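Fat acid-binding protein (Eubacterium ventriosum, PDB 3NYI) binds stearic acid in the crystal and probably serves as a DegV-type fatty-acid-binding protein. Local coordinates at residues K17-K22 and L134-V139; V8-C13 and E71-V76; S219-A224 and M253-S258. All blocks are in the same frame, centred on the assembly; numbering follows the deposited sequence.

Contact 1 of 3, residues K17-K22 and L134-V139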
loop_
_atom_site.group_PDB
_atom_site.type_symbol
_atom_site.label_atom_id
_atom_site.label_comp_id
_atom_site.label_asym_id
_atom_site.label_seq_id
_atom_site.Cartn_x
_atom_site.Cartn_y
_atom_site.Cartn_z
ATOM N N LYS A 17 11.210 -4.583 -6.731
ATOM C CA LYS A 17 11.975 -5.824 -6.870
ATOM C C LYS A 17 13.284 -5.749 -6.091
ATOM O O LYS A 17 13.640 -6.684 -5.371
ATOM C CB LYS A 17 12.278 -6.117 -8.338
ATOM C CG LYS A 17 11.082 -6.600 -9.140
ATOM C CD LYS A 17 10.606 -7.962 -8.667
ATOM C CE LYS A 17 9.504 -8.508 -9.575
ATOM N NZ LYS A 17 9.975 -8.737 -10.973
ATOM N N GLU A 18 13.988 -4.629 -6.241
ATOM C CA GLU A 18 15.250 -4.393 -5.535
ATOM C C GLU A 18 15.101 -4.496 -4.023
ATOM O O GLU A 18 15.949 -5.078 -3.345
ATOM C CB GLU A 18 15.789 -2.997 -5.837
ATOM C CG GLU A 18 16.276 -2.753 -7.241
ATOM C CD GLU A 18 16.992 -1.415 -7.351
ATOM O OE1 GLU A 18 17.161 -0.745 -6.305
ATOM O OE2 GLU A 18 17.389 -1.033 -8.474
ATOM N N TYR A 19 14.046 -3.885 -3.490
ATOM C CA TYR A 19 13.857 -3.845 -2.049
ATOM C C TYR A 19 13.637 -5.257 -1.527
ATOM O O TYR A 19 14.187 -5.638 -0.495
ATOM C CB TYR A 19 12.662 -2.966 -1.680
ATOM C CG TYR A 19 12.508 -2.783 -0.190
ATOM C CD1 TYR A 19 12.917 -1.605 0.432
ATOM C CD2 TYR A 19 11.985 -3.799 0.601
ATOM C CE1 TYR A 19 12.780 -1.434 1.799
ATOM C CE2 TYR A 19 11.855 -3.645 1.968
ATOM C CZ TYR A 19 12.255 -2.467 2.563
ATOM O OH TYR A 19 12.116 -2.325 3.923
ATOM N N LEU A 20 12.828 -6.026 -2.253
ATOM C CA LEU A 20 12.494 -7.386 -1.845
ATOM C C LEU A 20 13.747 -8.255 -1.736
ATOM O O LEU A 20 13.915 -8.993 -0.768
ATOM C CB LEU A 20 11.493 -8.017 -2.817
ATOM C CG LEU A 20 10.152 -7.282 -2.917
ATOM C CD1 LEU A 20 9.272 -7.950 -3.954
ATOM C CD2 LEU A 20 9.458 -7.251 -1.565
ATOM N N GLU A 21 14.618 -8.166 -2.733
ATOM C CA GLU A 21 15.853 -8.937 -2.713
ATOM C C GLU A 21 16.783 -8.460 -1.599
ATOM O O GLU A 21 17.317 -9.264 -0.834
ATOM C CB GLU A 21 16.563 -8.868 -4.065
ATOM C CG GLU A 21 17.875 -9.639 -4.092
ATOM C CD GLU A 21 18.432 -9.810 -5.491
ATOM O OE1 GLU A 21 19.184 -8.921 -5.943
ATOM O OE2 GLU A 21 18.119 -10.835 -6.135
ATOM N N LYS A 22 16.960 -7.150 -1.504
ATOM C CA LYS A 22 17.859 -6.575 -0.514
ATOM C C LYS A 22 17.495 -6.950 0.915
ATOM O O LYS A 22 18.372 -7.300 1.706
ATOM C CB LYS A 22 17.887 -5.062 -0.641
ATOM C CG LYS A 22 18.827 -4.386 0.333
ATOM C CD LYS A 22 18.917 -2.917 0.015
ATOM C CE LYS A 22 19.856 -2.192 0.958
ATOM N NZ LYS A 22 19.677 -0.727 0.789
ATOM N N LEU A 134 5.466 1.017 6.362
ATOM C CA LEU A 134 5.362 0.272 7.610
ATOM C C LEU A 134 6.279 -0.946 7.602
ATOM O O LEU A 134 6.988 -1.205 8.567
ATOM C CB LEU A 134 3.918 -0.163 7.887
ATOM C CG LEU A 134 3.729 -0.913 9.210
ATOM C CD1 LEU A 134 3.905 0.044 10.405
ATOM C CD2 LEU A 134 2.355 -1.592 9.266
ATOM N N ILE A 135 6.253 -1.714 6.516
ATOM C CA ILE A 135 7.134 -2.853 6.421
ATOM C C ILE A 135 8.584 -2.410 6.582
ATOM O O ILE A 135 9.363 -3.021 7.309
ATOM C CB ILE A 135 6.953 -3.579 5.085
ATOM C CG1 ILE A 135 5.600 -4.293 5.084
ATOM C CG2 ILE A 135 8.061 -4.575 4.896
ATOM C CD1 ILE A 135 5.110 -4.710 3.661
ATOM N N ASP A 136 8.931 -1.329 5.908
ATOM C CA ASP A 136 10.287 -0.796 5.999
ATOM C C ASP A 136 10.672 -0.349 7.419
ATOM O O ASP A 136 11.806 -0.550 7.844
ATOM C CB ASP A 136 10.496 0.333 4.983
ATOM C CG ASP A 136 11.933 0.830 4.960
ATOM O OD1 ASP A 136 12.842 0.013 4.685
ATOM O OD2 ASP A 136 12.139 2.025 5.255
ATOM N N GLN A 137 9.740 0.232 8.167
ATOM C CA GLN A 137 10.048 0.549 9.563
ATOM C C GLN A 137 10.350 -0.743 10.319
ATOM O O GLN A 137 11.273 -0.795 11.118
ATOM C CB GLN A 137 8.913 1.319 10.238
ATOM C CG GLN A 137 8.817 2.781 9.804
ATOM C CD GLN A 137 10.056 3.582 10.202
ATOM O OE1 GLN A 137 10.472 3.549 11.354
ATOM N NE2 GLN A 137 10.654 4.286 9.239
ATOM N N PHE A 138 9.585 -1.799 10.043
ATOM C CA PHE A 138 9.806 -3.081 10.699
ATOM C C PHE A 138 11.159 -3.670 10.303
ATOM O O PHE A 138 11.903 -4.151 11.151
ATOM C CB PHE A 138 8.680 -4.076 10.348
ATOM C CG PHE A 138 8.482 -5.129 11.391
ATOM C CD1 PHE A 138 7.730 -4.855 12.525
ATOM C CD2 PHE A 138 9.069 -6.380 11.257
ATOM C CE1 PHE A 138 7.562 -5.806 13.508
ATOM C CE2 PHE A 138 8.902 -7.344 12.236
ATOM C CZ PHE A 138 8.145 -7.057 13.363
ATOM N N VAL A 139 11.467 -3.634 9.008
ATOM C CA VAL A 139 12.768 -4.086 8.515
ATOM C C VAL A 139 13.901 -3.316 9.198
ATOM O O VAL A 139 14.901 -3.905 9.620
ATOM C CB VAL A 139 12.885 -3.937 6.982
ATOM C CG1 VAL A 139 14.343 -4.105 6.532
ATOM C CG2 VAL A 139 11.962 -4.937 6.273
#
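With CG anti to the backbone N (chi1 -174°), the ring of Y19 is carried straight out from helix 17-23 toward helix 128-143, and D136 has the same first torsion, which swings its carboxylate round to the phenol. The two helices run side by side, their short axes 12.6 Å apart at an angle of 26°, too far apart for backbones or short side chains to meet; a long, rigid tyrosine suits this span. Its OH donates to D136 OD1 over 2.6 Å, a short bond that uses the anti lone pair of that oxygen, the one pointing away from OD2. OD1 lies in the ring plane at the edge, where Y19 CE1 is 3.2 Å from it, and the carboxylate is turned 73° from the ring. Beside the bond, V139 CG2 rests 3.5 Å from Y19 OH, so a methyl of the beta-branched valine packs against the phenol oxygen one helical turn after D136. Helix 128-143 itself lies on strand 6-10 through I135 and V139, while L20 of helix 17-23 packs on strand 25-33. The second carboxylate oxygen, OD2, forms a salt bridge to R140. All the touching residues are buried, and the arginine together with the phenol would probably keep D136 ionised, so the hydrogen bond ties the two helices through a buried carboxylate.

Contact 2 of 3, residues V8-C13 and E71-V76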
loop_
_atom_site.group_PDB
_atom_site.type_symbol
_atom_site.label_atom_id
_atom_site.label_comp_id
_atom_site.label_asym_id
_atom_site.label_seq_id
_atom_site.Cartn_x
_atom_site.Cartn_y
_atom_site.Cartn_z
ATOM N N VAL A 8 6.865 -11.350 5.407
ATOM C CA VAL A 8 5.988 -11.616 4.276
ATOM C C VAL A 8 4.958 -10.480 4.149
ATOM O O VAL A 8 4.553 -9.884 5.148
ATOM C CB VAL A 8 5.255 -12.974 4.451
ATOM C CG1 VAL A 8 4.387 -13.316 3.216
ATOM C CG2 VAL A 8 6.271 -14.098 4.743
ATOM N N SER A 9 4.570 -10.155 2.922
ATOM C CA SER A 9 3.479 -9.198 2.701
ATOM C C SER A 9 2.672 -9.650 1.505
ATOM O O SER A 9 3.184 -10.402 0.668
ATOM C CB SER A 9 4.032 -7.793 2.443
ATOM O OG SER A 9 2.980 -6.855 2.200
ATOM N N ASP A 10 1.410 -9.221 1.430
ATOM C CA ASP A 10 0.640 -9.408 0.211
ATOM C C ASP A 10 1.105 -8.360 -0.787
ATOM O O ASP A 10 1.791 -7.394 -0.422
ATOM C CB ASP A 10 -0.884 -9.387 0.460
ATOM C CG ASP A 10 -1.402 -8.031 0.950
ATOM O OD1 ASP A 10 -0.757 -7.011 0.661
ATOM O OD2 ASP A 10 -2.476 -7.995 1.605
ATOM N N SER A 11 0.756 -8.550 -2.049
ATOM C CA SER A 11 1.335 -7.719 -3.105
ATOM C C SER A 11 0.822 -6.280 -3.134
ATOM O O SER A 11 1.248 -5.489 -3.975
ATOM C CB SER A 11 1.153 -8.370 -4.484
ATOM O OG SER A 11 -0.220 -8.598 -4.742
ATOM N N ALA A 12 -0.076 -5.929 -2.217
ATOM C CA ALA A 12 -0.603 -4.564 -2.192
ATOM C C ALA A 12 0.451 -3.553 -1.752
ATOM O O ALA A 12 0.269 -2.357 -1.962
ATOM C CB ALA A 12 -1.851 -4.453 -1.281
ATOM N N CYS A 13 1.543 -4.026 -1.147
ATOM C CA CYS A 13 2.569 -3.109 -0.599
ATOM C C CYS A 13 3.397 -2.417 -1.695
ATOM O O CYS A 13 3.985 -1.358 -1.472
ATOM C CB CYS A 13 3.496 -3.859 0.371
ATOM S SG CYS A 13 4.642 -5.038 -0.454
ATOM N N GLU A 71 -4.646 -21.040 0.722
ATOM C CA GLU A 71 -3.569 -21.983 0.388
ATOM C C GLU A 71 -2.269 -21.296 -0.026
ATOM O O GLU A 71 -1.177 -21.794 0.272
ATOM C CB GLU A 71 -4.000 -22.943 -0.730
ATOM C CG GLU A 71 -5.230 -23.765 -0.417
ATOM C CD GLU A 71 -6.013 -24.126 -1.671
ATOM O OE1 GLU A 71 -6.348 -25.318 -1.852
ATOM O OE2 GLU A 71 -6.285 -23.212 -2.483
ATOM N N SER A 72 -2.382 -20.160 -0.716
ATOM C CA SER A 72 -1.208 -19.378 -1.132
ATOM C C SER A 72 -0.376 -18.880 0.050
ATOM O O SER A 72 0.851 -18.995 0.064
ATOM C CB SER A 72 -1.629 -18.178 -1.981
ATOM O OG SER A 72 -2.086 -18.609 -3.246
ATOM N N TYR A 73 -1.050 -18.298 1.029
ATOM C CA TYR A 73 -0.390 -17.934 2.278
ATOM C C TYR A 73 0.169 -19.176 2.972
ATOM O O TYR A 73 1.310 -19.186 3.414
ATOM C CB TYR A 73 -1.380 -17.263 3.214
ATOM C CG TYR A 73 -1.602 -15.781 2.970
ATOM C CD1 TYR A 73 -2.839 -15.298 2.556
ATOM C CD2 TYR A 73 -0.581 -14.863 3.189
ATOM C CE1 TYR A 73 -3.054 -13.933 2.353
ATOM C CE2 TYR A 73 -0.784 -13.504 2.989
ATOM C CZ TYR A 73 -2.020 -13.046 2.577
ATOM O OH TYR A 73 -2.203 -11.689 2.392
ATOM N N ALA A 74 -0.653 -20.219 3.073
ATOM C CA ALA A 74 -0.284 -21.405 3.841
ATOM C C ALA A 74 1.001 -22.056 3.320
ATOM O O ALA A 74 1.855 -22.452 4.104
ATOM C CB ALA A 74 -1.428 -22.426 3.844
ATOM N N ASP A 75 1.127 -22.180 2.004
ATOM C CA ASP A 75 2.334 -22.759 1.414
ATOM C C ASP A 75 3.594 -21.935 1.736
ATOM O O ASP A 75 4.666 -22.488 1.987
ATOM C CB ASP A 75 2.167 -22.944 -0.097
ATOM C CG ASP A 75 1.145 -24.036 -0.457
ATOM O OD1 ASP A 75 0.742 -24.839 0.418
ATOM O OD2 ASP A 75 0.742 -24.092 -1.634
ATOM N N VAL A 76 3.471 -20.613 1.743
ATOM C CA VAL A 76 4.598 -19.769 2.140
ATOM C C VAL A 76 4.909 -19.943 3.628
ATOM O O VAL A 76 6.061 -20.194 4.004
ATOM C CB VAL A 76 4.333 -18.287 1.799
ATOM C CG1 VAL A 76 5.430 -17.385 2.368
ATOM C CG2 VAL A 76 4.215 -18.121 0.291
#
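An Asx turn begins at D10, the last residue of strand 6-10, which meets Y73 of helix 70-81; the D10 side chain lies about 8 Å from a bound stearic acid, too far to touch it. D10 CB touches Y73 OH at 3.3 Å, the side chains passing at a slant with carboxylate and ring planes 50° apart. Although Y73 OH comes within 3.8 Å of D10 OD2, the two oxygens are joined through a third residue: S99 OG is hydrogen-bonded to both. OD2 is also bonded to I92 N, and OD1 to Q131 NE2. In the turn, OD1 accepts from A12 N (3.1 Å) with the donor well above the carboxylate plane. A chi1 of 65° folds CG between the backbone N and carbonyl carbon, which brings OD1 back over the turn. Aspartate suits this place because its short side chain holds two oxygens close to the main chain, where they serve turn and neighbours at once. With alanine in its place both oxygens go, which is likely to leave A12 N, I92 N and Q131 NE2 without this acceptor, S99 without this partner, and the turn less firmly fixed. S9 OG, meanwhile, donates to D10 O at 2.9 Å in the carbonyl plane. Two residues before D10, V8 and V76 reach toward each other tip to tip, CG2 of V8 lying 4.1 Å from CG1 of V76, as compact branched side chains can between a strand and a helix. Strand 6-10 runs between the parallel strands 25-33 and 87-91; V8 faces helix 70-81, S9 on the other face meets I135 of helix 128-143, and the Y73 ring packs among C89 and T91 of strand 87-91 and the alanines A103 and A106 of helix 99-113.

Contact 3 of 3, residues S219-A224 and M253-S258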
loop_
_atom_site.group_PDB
_atom_site.type_symbol
_atom_site.label_atom_id
_atom_site.label_comp_id
_atom_site.label_asym_id
_atom_site.label_seq_id
_atom_site.Cartn_x
_atom_site.Cartn_y
_atom_site.Cartn_z
ATOM N N SER A 219 -2.849 20.704 -4.252
ATOM C CA SER A 219 -3.686 20.558 -3.064
ATOM C C SER A 219 -3.259 19.360 -2.234
ATOM O O SER A 219 -3.265 19.437 -1.004
ATOM C CB SER A 219 -5.162 20.422 -3.433
ATOM O OG SER A 219 -5.617 21.589 -4.083
ATOM N N VAL A 220 -2.921 18.252 -2.902
ATOM C CA VAL A 220 -2.348 17.100 -2.206
ATOM C C VAL A 220 -1.173 17.543 -1.333
ATOM O O VAL A 220 -1.101 17.183 -0.159
ATOM C CB VAL A 220 -1.894 15.984 -3.177
ATOM C CG1 VAL A 220 -0.998 14.969 -2.459
ATOM C CG2 VAL A 220 -3.106 15.272 -3.777
ATOM N N LEU A 221 -0.259 18.323 -1.911
ATOM C CA LEU A 221 0.926 18.791 -1.189
ATOM C C LEU A 221 0.561 19.694 -0.013
ATOM O O LEU A 221 1.176 19.621 1.052
ATOM C CB LEU A 221 1.888 19.532 -2.121
ATOM C CG LEU A 221 2.699 18.686 -3.106
ATOM C CD1 LEU A 221 3.428 19.575 -4.098
ATOM C CD2 LEU A 221 3.681 17.797 -2.364
ATOM N N GLN A 222 -0.441 20.540 -0.194
ATOM C CA GLN A 222 -0.823 21.437 0.891
ATOM C C GLN A 222 -1.447 20.670 2.054
ATOM O O GLN A 222 -1.190 20.979 3.218
ATOM C CB GLN A 222 -1.734 22.563 0.392
ATOM C CG GLN A 222 -0.977 23.605 -0.401
ATOM C CD GLN A 222 0.265 24.106 0.336
ATOM O OE1 GLN A 222 0.180 24.604 1.464
ATOM N NE2 GLN A 222 1.424 23.966 -0.298
ATOM N N VAL A 223 -2.248 19.651 1.749
ATOM C CA VAL A 223 -2.812 18.827 2.805
ATOM C C VAL A 223 -1.714 18.047 3.555
ATOM O O VAL A 223 -1.754 17.903 4.786
ATOM C CB VAL A 223 -3.863 17.832 2.251
ATOM C CG1 VAL A 223 -4.269 16.875 3.333
ATOM C CG2 VAL A 223 -5.077 18.588 1.737
ATOM N N ALA A 224 -0.732 17.536 2.823
ATOM C CA ALA A 224 0.343 16.797 3.482
ATOM C C ALA A 224 1.155 17.760 4.353
ATOM O O ALA A 224 1.564 17.414 5.455
ATOM C CB ALA A 224 1.244 16.144 2.474
HETATM N N MSE A 253 7.928 14.111 -7.534
HETATM C CA MSE A 253 8.873 13.928 -6.438
HETATM C C MSE A 253 9.663 15.200 -6.196
HETATM O O MSE A 253 10.055 15.481 -5.073
HETATM C CB MSE A 253 9.854 12.796 -6.728
HETATM C CG MSE A 253 9.224 11.426 -6.827
HETATM SE SE MSE A 253 10.528 10.097 -7.390
HETATM C CE MSE A 253 9.264 8.679 -7.915
ATOM N N LYS A 254 9.923 15.951 -7.262
ATOM C CA LYS A 254 10.681 17.189 -7.125
ATOM C C LYS A 254 9.834 18.241 -6.424
ATOM O O LYS A 254 10.322 18.968 -5.557
ATOM C CB LYS A 254 11.160 17.686 -8.493
ATOM C CG LYS A 254 12.260 16.826 -9.108
ATOM C CD LYS A 254 12.688 17.357 -10.472
ATOM C CE LYS A 254 13.901 16.606 -11.008
ATOM N NZ LYS A 254 14.359 17.131 -12.331
ATOM N N GLU A 255 8.558 18.309 -6.797
ATOM C CA GLU A 255 7.617 19.239 -6.180
ATOM C C GLU A 255 7.432 18.931 -4.701
ATOM O O GLU A 255 7.307 19.844 -3.885
ATOM C CB GLU A 255 6.254 19.183 -6.871
ATOM C CG GLU A 255 6.275 19.479 -8.360
ATOM C CD GLU A 255 4.968 19.094 -9.043
ATOM O OE1 GLU A 255 3.903 19.130 -8.382
ATOM O OE2 GLU A 255 5.009 18.753 -10.244
ATOM N N VAL A 256 7.392 17.644 -4.362
ATOM C CA VAL A 256 7.256 17.237 -2.965
ATOM C C VAL A 256 8.452 17.714 -2.145
ATOM O O VAL A 256 8.289 18.317 -1.081
ATOM C CB VAL A 256 7.119 15.708 -2.819
ATOM C CG1 VAL A 256 7.211 15.284 -1.355
ATOM C CG2 VAL A 256 5.807 15.211 -3.444
ATOM N N GLU A 257 9.655 17.451 -2.649
ATOM C CA GLU A 257 10.859 17.786 -1.906
ATOM C C GLU A 257 10.950 19.292 -1.708
ATOM O O GLU A 257 11.293 19.765 -0.625
ATOM C CB GLU A 257 12.114 17.261 -2.613
ATOM C CG GLU A 257 12.257 15.741 -2.557
ATOM C CD GLU A 257 13.613 15.263 -3.041
ATOM O OE1 GLU A 257 14.318 16.050 -3.710
ATOM O OE2 GLU A 257 13.977 14.101 -2.745
ATOM N N SER A 258 10.629 20.027 -2.768
ATOM C CA SER A 258 10.666 21.477 -2.771
ATOM C C SER A 258 9.603 22.062 -1.842
ATOM O O SER A 258 9.890 22.927 -1.012
ATOM C CB SER A 258 10.450 21.984 -4.200
ATOM O OG SER A 258 10.216 23.379 -4.226
#
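L221 and V256 bring the backbones of helices 213-231 and 246-260 to within 6.8 Å, measured between their CA atoms, a close approach for two helices. Helix 246-260 is the connection of a beta-alpha-beta crossover, since strands 236-242 and 270-271 are parallel neighbours in the second sheet, and helix 213-231 packs alongside it. The contact is made in knobs-into-holes fashion: L221 enters a hollow bordered by F252, E255, V256 and T259, positions i, i+3, i+4 and i+7 of the facing helix. Leucine suits the knob because its two methyls can address two neighbours. With chi1 at -74° and chi2 at 171°, the forked end points across the interface. One branch, CD1, lies against the E255 backbone and first methylene, 3.9 Å from E255 O and 4.0 Å from E255 CB. That carbonyl oxygen is meanwhile taken up by the hydroxyl of T259. On the sheet side of helix 213-231, V220 and A224 rest on F165. Valine at 256 is slim enough to let the leucine come near its main chain: L221 CD2 sits 3.7 Å from V256 CA and is pressed against V256 CG2 at 3.5 Å.

In the fold
Contacts 1 and 2 interlock along the chain, 8-13 preceding 17-22, and 71-76 preceding 134-139. Their centres are 15 Å apart and they touch, I135 CD1 lying 3.4 Å from S9 OG. Strand 6-10 separates their helices: 17-23 and 128-143 cover one face of the first sheet, 70-81 the other. Contact 3 comes later in the chain and belongs to the helices packed with the second sheet, its centre about 24 Å from that of contact 1 and 33 Å from that of contact 2. Contacts 2 and 3 lie on opposite sides of the chain's centre; the D10 and V256 side chains are about 8 and 9 Å from bound stearic acid, not touching it, consistent with a ligand between two sheet-and-helix halves.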